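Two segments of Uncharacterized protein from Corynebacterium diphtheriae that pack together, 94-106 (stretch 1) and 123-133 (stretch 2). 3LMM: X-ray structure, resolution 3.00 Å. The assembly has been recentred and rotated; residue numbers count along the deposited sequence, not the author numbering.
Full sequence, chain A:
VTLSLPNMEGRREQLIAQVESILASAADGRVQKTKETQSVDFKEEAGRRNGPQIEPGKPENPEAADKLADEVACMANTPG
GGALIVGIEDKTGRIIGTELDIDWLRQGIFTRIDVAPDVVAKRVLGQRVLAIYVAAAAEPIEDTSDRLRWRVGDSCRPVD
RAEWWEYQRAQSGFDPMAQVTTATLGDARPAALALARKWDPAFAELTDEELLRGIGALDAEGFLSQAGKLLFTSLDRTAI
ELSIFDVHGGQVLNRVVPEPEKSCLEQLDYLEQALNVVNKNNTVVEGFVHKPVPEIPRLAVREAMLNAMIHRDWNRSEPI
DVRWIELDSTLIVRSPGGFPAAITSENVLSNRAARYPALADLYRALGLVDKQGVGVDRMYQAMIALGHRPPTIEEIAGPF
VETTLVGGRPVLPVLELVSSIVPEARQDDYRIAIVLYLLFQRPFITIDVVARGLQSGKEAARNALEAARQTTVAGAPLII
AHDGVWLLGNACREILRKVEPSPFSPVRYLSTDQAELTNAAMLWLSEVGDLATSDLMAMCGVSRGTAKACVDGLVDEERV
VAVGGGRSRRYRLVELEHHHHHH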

# COMPACT_ATOMS: atom_id res chain seq x y z
N ARG A 94 35.89 -2.19 -1.85
CA ARG A 94 36.27 -3.04 -2.98
C ARG A 94 35.14 -3.18 -3.98
O ARG A 94 34.00 -3.44 -3.60
N ILE A 95 35.46 -3.02 -5.26
CA ILE A 95 34.45 -3.15 -6.31
C ILE A 95 34.09 -4.63 -6.57
O ILE A 95 34.96 -5.43 -6.89
N ILE A 96 32.81 -4.96 -6.43
CA ILE A 96 32.33 -6.32 -6.65
C ILE A 96 31.48 -6.31 -7.91
O ILE A 96 31.67 -7.14 -8.80
N GLY A 97 30.53 -5.38 -7.99
CA GLY A 97 29.68 -5.28 -9.16
C GLY A 97 28.32 -5.95 -9.01
O GLY A 97 28.07 -6.66 -8.03
N THR A 98 27.45 -5.73 -9.98
CA THR A 98 26.13 -6.33 -9.95
C THR A 98 25.48 -6.24 -11.32
O THR A 98 25.63 -5.24 -12.02
N GLU A 99 24.77 -7.29 -11.70
CA GLU A 99 24.13 -7.36 -13.00
C GLU A 99 22.62 -7.27 -12.88
O GLU A 99 21.89 -7.52 -13.84
N LEU A 100 22.15 -6.91 -11.69
CA LEU A 100 20.72 -6.80 -11.44
C LEU A 100 20.06 -5.89 -12.47
O LEU A 100 20.56 -4.81 -12.77
N ASP A 101 18.93 -6.32 -13.01
CA ASP A 101 18.24 -5.50 -13.99
C ASP A 101 17.60 -4.32 -13.27
O ASP A 101 16.94 -4.48 -12.25
N ILE A 102 17.81 -3.12 -13.82
CA ILE A 102 17.26 -1.91 -13.23
C ILE A 102 15.75 -1.99 -13.01
O ILE A 102 15.27 -1.89 -11.88
N ASP A 103 15.01 -2.16 -14.11
CA ASP A 103 13.56 -2.24 -14.03
C ASP A 103 13.12 -3.29 -13.02
O ASP A 103 12.23 -3.05 -12.21
N TRP A 104 13.75 -4.46 -13.08
CA TRP A 104 13.40 -5.53 -12.16
C TRP A 104 13.58 -5.07 -10.71
O TRP A 104 12.65 -5.15 -9.91
N LEU A 105 14.77 -4.59 -10.38
CA LEU A 105 15.06 -4.12 -9.04
C LEU A 105 14.16 -2.94 -8.64
O LEU A 105 13.62 -2.93 -7.54
N ARG A 106 13.98 -1.95 -9.52
CA ARG A 106 13.12 -0.84 -9.16
C ARG A 106 11.74 -1.37 -8.78
O ARG A 106 11.27 -1.14 -7.66
N ARG A 123 29.85 2.54 -14.31
CA ARG A 123 30.99 1.64 -14.56
C ARG A 123 32.26 2.15 -13.88
O ARG A 123 32.77 3.20 -14.25
N VAL A 124 32.76 1.42 -12.89
CA VAL A 124 33.99 1.82 -12.21
C VAL A 124 35.18 1.21 -12.93
O VAL A 124 35.45 1.54 -14.07
N LEU A 125 35.89 0.30 -12.28
CA LEU A 125 37.04 -0.27 -12.95
C LEU A 125 36.63 -1.29 -14.00
O LEU A 125 37.23 -2.35 -14.14
N GLY A 126 35.61 -0.94 -14.77
CA GLY A 126 35.13 -1.84 -15.80
C GLY A 126 33.95 -2.61 -15.26
O GLY A 126 33.12 -3.13 -16.01
N GLN A 127 33.87 -2.68 -13.93
CA GLN A 127 32.78 -3.37 -13.28
C GLN A 127 31.55 -2.49 -13.31
O GLN A 127 31.65 -1.27 -13.42
N ARG A 128 30.38 -3.12 -13.24
CA ARG A 128 29.11 -2.39 -13.26
C ARG A 128 28.58 -2.20 -11.85
O ARG A 128 28.74 -3.08 -11.01
N VAL A 129 27.97 -1.05 -11.58
CA VAL A 129 27.40 -0.82 -10.26
C VAL A 129 26.13 0.00 -10.36
O VAL A 129 25.95 0.78 -11.30
N LEU A 130 25.23 -0.19 -9.41
CA LEU A 130 23.98 0.57 -9.41
C LEU A 130 24.00 1.70 -8.40
O LEU A 130 24.30 1.51 -7.23
N ALA A 131 23.70 2.90 -8.88
CA ALA A 131 23.65 4.05 -8.01
C ALA A 131 22.17 4.21 -7.69
O ALA A 131 21.37 4.44 -8.59
N ILE A 132 21.81 4.05 -6.43
CA ILE A 132 20.42 4.22 -6.07
C ILE A 132 20.22 5.50 -5.27
O ILE A 132 20.82 5.68 -4.21
N TYR A 133 19.38 6.38 -5.79
CA TYR A 133 19.11 7.64 -5.14
C TYR A 133 17.74 7.59 -4.48
O TYR A 133 16.71 7.52 -5.15

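Apolar contacts run along most of the interface. Ile95 points toward stretch 2, with chi1 in m and chi2 between wells at 100°. Its CG2 lies 3.5 Å from Val124 CG2 and 3.3 Å from Gln127 CB, while its CD1 sits 3.5 Å from Leu125 CD1; Val124, Leu125 and Gln127, all m at chi1, point back toward it. Further along, Leu130 (chi1 m) points toward stretch 1, where its CD2 approaches Thr98 CG2 at 3.4 Å and its CD1 meets Ile102 CD1 at 3.3 Å. The CA-to-CB bond of Ile102 runs sideways, but its m,m rotamer brings the end nearer. Leu105 (t,p) points toward the strand, its CD2 4.3 Å from Ile132 CD1.

The hydrogen bonds centre on Arg128. Its carbonyl O accepts from Thr98 N at 3.1 Å (136°), and its NE donates to Thr98 O at 2.9 Å (148°), an oxygen near the guanidinium plane. The t,t start of the side chain carries the guanidinium to this loop. The 2.2 Å between Arg128 NH1 and Leu100 O is a clash in the model and supports no bond.

Charge and water add little: Glu99 OE2 stands 4.5 Å from Arg128 NE, well out of plane. One water donates to Glu99 OE1 (3.1 Å from its O) and weakly accepts from Arg128 N (3.4 Å).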

# COMPACT_ATOMS: atom_id res chain seq x y z
CB ARG A 94 36.68 -4.41 -2.47
CG ARG A 94 37.99 -4.40 -1.73
CD ARG A 94 38.27 -5.72 -1.07
NE ARG A 94 39.57 -5.68 -0.43
CZ ARG A 94 40.00 -6.57 0.45
NH1 ARG A 94 41.22 -6.44 0.98
NH2 ARG A 94 39.23 -7.59 0.80
CB ILE A 95 34.91 -2.52 -7.66
CG1 ILE A 95 34.86 -1.00 -7.57
CG2 ILE A 95 34.01 -2.96 -8.80
CD1 ILE A 95 36.21 -0.36 -7.31
CB ILE A 96 31.44 -6.81 -5.49
CG1 ILE A 96 32.10 -6.50 -4.14
CG2 ILE A 96 31.16 -8.29 -5.65
CD1 ILE A 96 33.48 -7.09 -3.95
CB THR A 98 25.24 -5.65 -8.88
OG1 THR A 98 23.88 -6.04 -9.06
CG2 THR A 98 25.37 -4.14 -8.96
CB GLU A 99 24.52 -8.67 -13.69
CG GLU A 99 26.02 -8.96 -13.63
CD GLU A 99 26.85 -7.98 -14.45
OE1 GLU A 99 27.91 -7.53 -13.94
OE2 GLU A 99 26.44 -7.66 -15.60
CB LEU A 100 20.48 -6.28 -10.02
CG LEU A 100 20.92 -7.20 -8.88
CD1 LEU A 100 21.07 -6.43 -7.60
CD2 LEU A 100 19.93 -8.35 -8.73
CB ASP A 101 17.18 -6.32 -14.71
CG ASP A 101 16.44 -5.51 -15.76
OD1 ASP A 101 15.19 -5.48 -15.71
OD2 ASP A 101 17.11 -4.93 -16.64
CB ILE A 102 17.53 -0.68 -14.11
CG1 ILE A 102 19.03 -0.54 -14.36
CG2 ILE A 102 17.00 0.57 -13.41
CD1 ILE A 102 19.79 -0.08 -13.14
CB ASP A 103 12.96 -2.54 -15.40
CG ASP A 103 13.14 -1.39 -16.38
OD1 ASP A 103 12.82 -0.24 -16.00
OD2 ASP A 103 13.60 -1.63 -17.51
CB TRP A 104 14.28 -6.75 -12.41
CG TRP A 104 13.96 -7.86 -11.47
CD1 TRP A 104 13.01 -8.83 -11.62
CD2 TRP A 104 14.56 -8.09 -10.19
NE1 TRP A 104 12.98 -9.65 -10.52
CE2 TRP A 104 13.93 -9.22 -9.63
CE3 TRP A 104 15.58 -7.46 -9.47
CZ2 TRP A 104 14.27 -9.72 -8.38
CZ3 TRP A 104 15.92 -7.96 -8.23
CH2 TRP A 104 15.27 -9.08 -7.69
CB LEU A 105 16.54 -3.72 -8.94
CG LEU A 105 17.03 -3.14 -7.60
CD1 LEU A 105 16.68 -4.09 -6.48
CD2 LEU A 105 18.53 -2.89 -7.64
CB ARG A 106 13.00 0.15 -10.32
CG ARG A 106 13.79 1.44 -10.11
CD ARG A 106 13.77 2.34 -11.33
NE ARG A 106 12.41 2.77 -11.68
CZ ARG A 106 11.73 3.70 -11.02
NH1 ARG A 106 10.50 4.01 -11.41
NH2 ARG A 106 12.27 4.32 -9.98
CB ARG A 123 31.24 1.49 -16.07
CG ARG A 123 30.21 0.66 -16.82
CD ARG A 123 30.60 -0.81 -16.87
NE ARG A 123 29.48 -1.70 -17.22
CZ ARG A 123 29.61 -2.99 -17.50
NH1 ARG A 123 30.81 -3.55 -17.48
NH2 ARG A 123 28.56 -3.74 -17.78
CB VAL A 124 34.05 1.34 -10.80
CG1 VAL A 124 33.23 2.23 -9.92
CG2 VAL A 124 33.60 -0.10 -10.75
CB LEU A 125 38.00 -0.89 -11.93
CG LEU A 125 38.80 0.11 -11.12
CD1 LEU A 125 37.91 0.79 -10.11
CD2 LEU A 125 39.91 -0.63 -10.38
CB GLN A 127 33.15 -3.69 -11.85
CG GLN A 127 34.25 -4.73 -11.73
CD GLN A 127 33.86 -6.06 -12.33
OE1 GLN A 127 32.70 -6.47 -12.25
NE2 GLN A 127 34.83 -6.75 -12.93
CB ARG A 128 28.05 -3.14 -14.08
CG ARG A 128 26.71 -2.41 -14.10
CD ARG A 128 25.71 -3.05 -15.04
NE ARG A 128 24.65 -3.71 -14.29
CZ ARG A 128 23.37 -3.33 -14.26
NH1 ARG A 128 22.51 -4.02 -13.54
NH2 ARG A 128 22.94 -2.29 -14.96
CB VAL A 129 28.37 -0.09 -9.31
CG1 VAL A 129 29.63 -0.90 -9.15
CG2 VAL A 129 28.65 1.29 -9.81
CB LEU A 130 22.79 -0.34 -9.12
CG LEU A 130 22.18 -1.10 -10.28
CD1 LEU A 130 22.63 -0.50 -11.60
CD2 LEU A 130 22.60 -2.52 -10.18
CB ALA A 131 24.15 5.28 -8.73
CB ILE A 132 19.90 3.06 -5.24
CG1 ILE A 132 20.02 1.77 -6.01
CG2 ILE A 132 18.45 3.31 -4.91
CD1 ILE A 132 19.56 0.58 -5.23
CB TYR A 133 19.16 8.79 -6.15
CG TYR A 133 20.52 8.97 -6.77
CD1 TYR A 133 21.59 9.46 -6.03
CD2 TYR A 133 20.77 8.57 -8.09
CE1 TYR A 133 22.87 9.56 -6.58
CE2 TYR A 133 22.04 8.66 -8.65
CZ TYR A 133 23.09 9.15 -7.89
OH TYR A 133 24.36 9.21 -8.43
O HOH W 1 30.34 -5.94 -15.08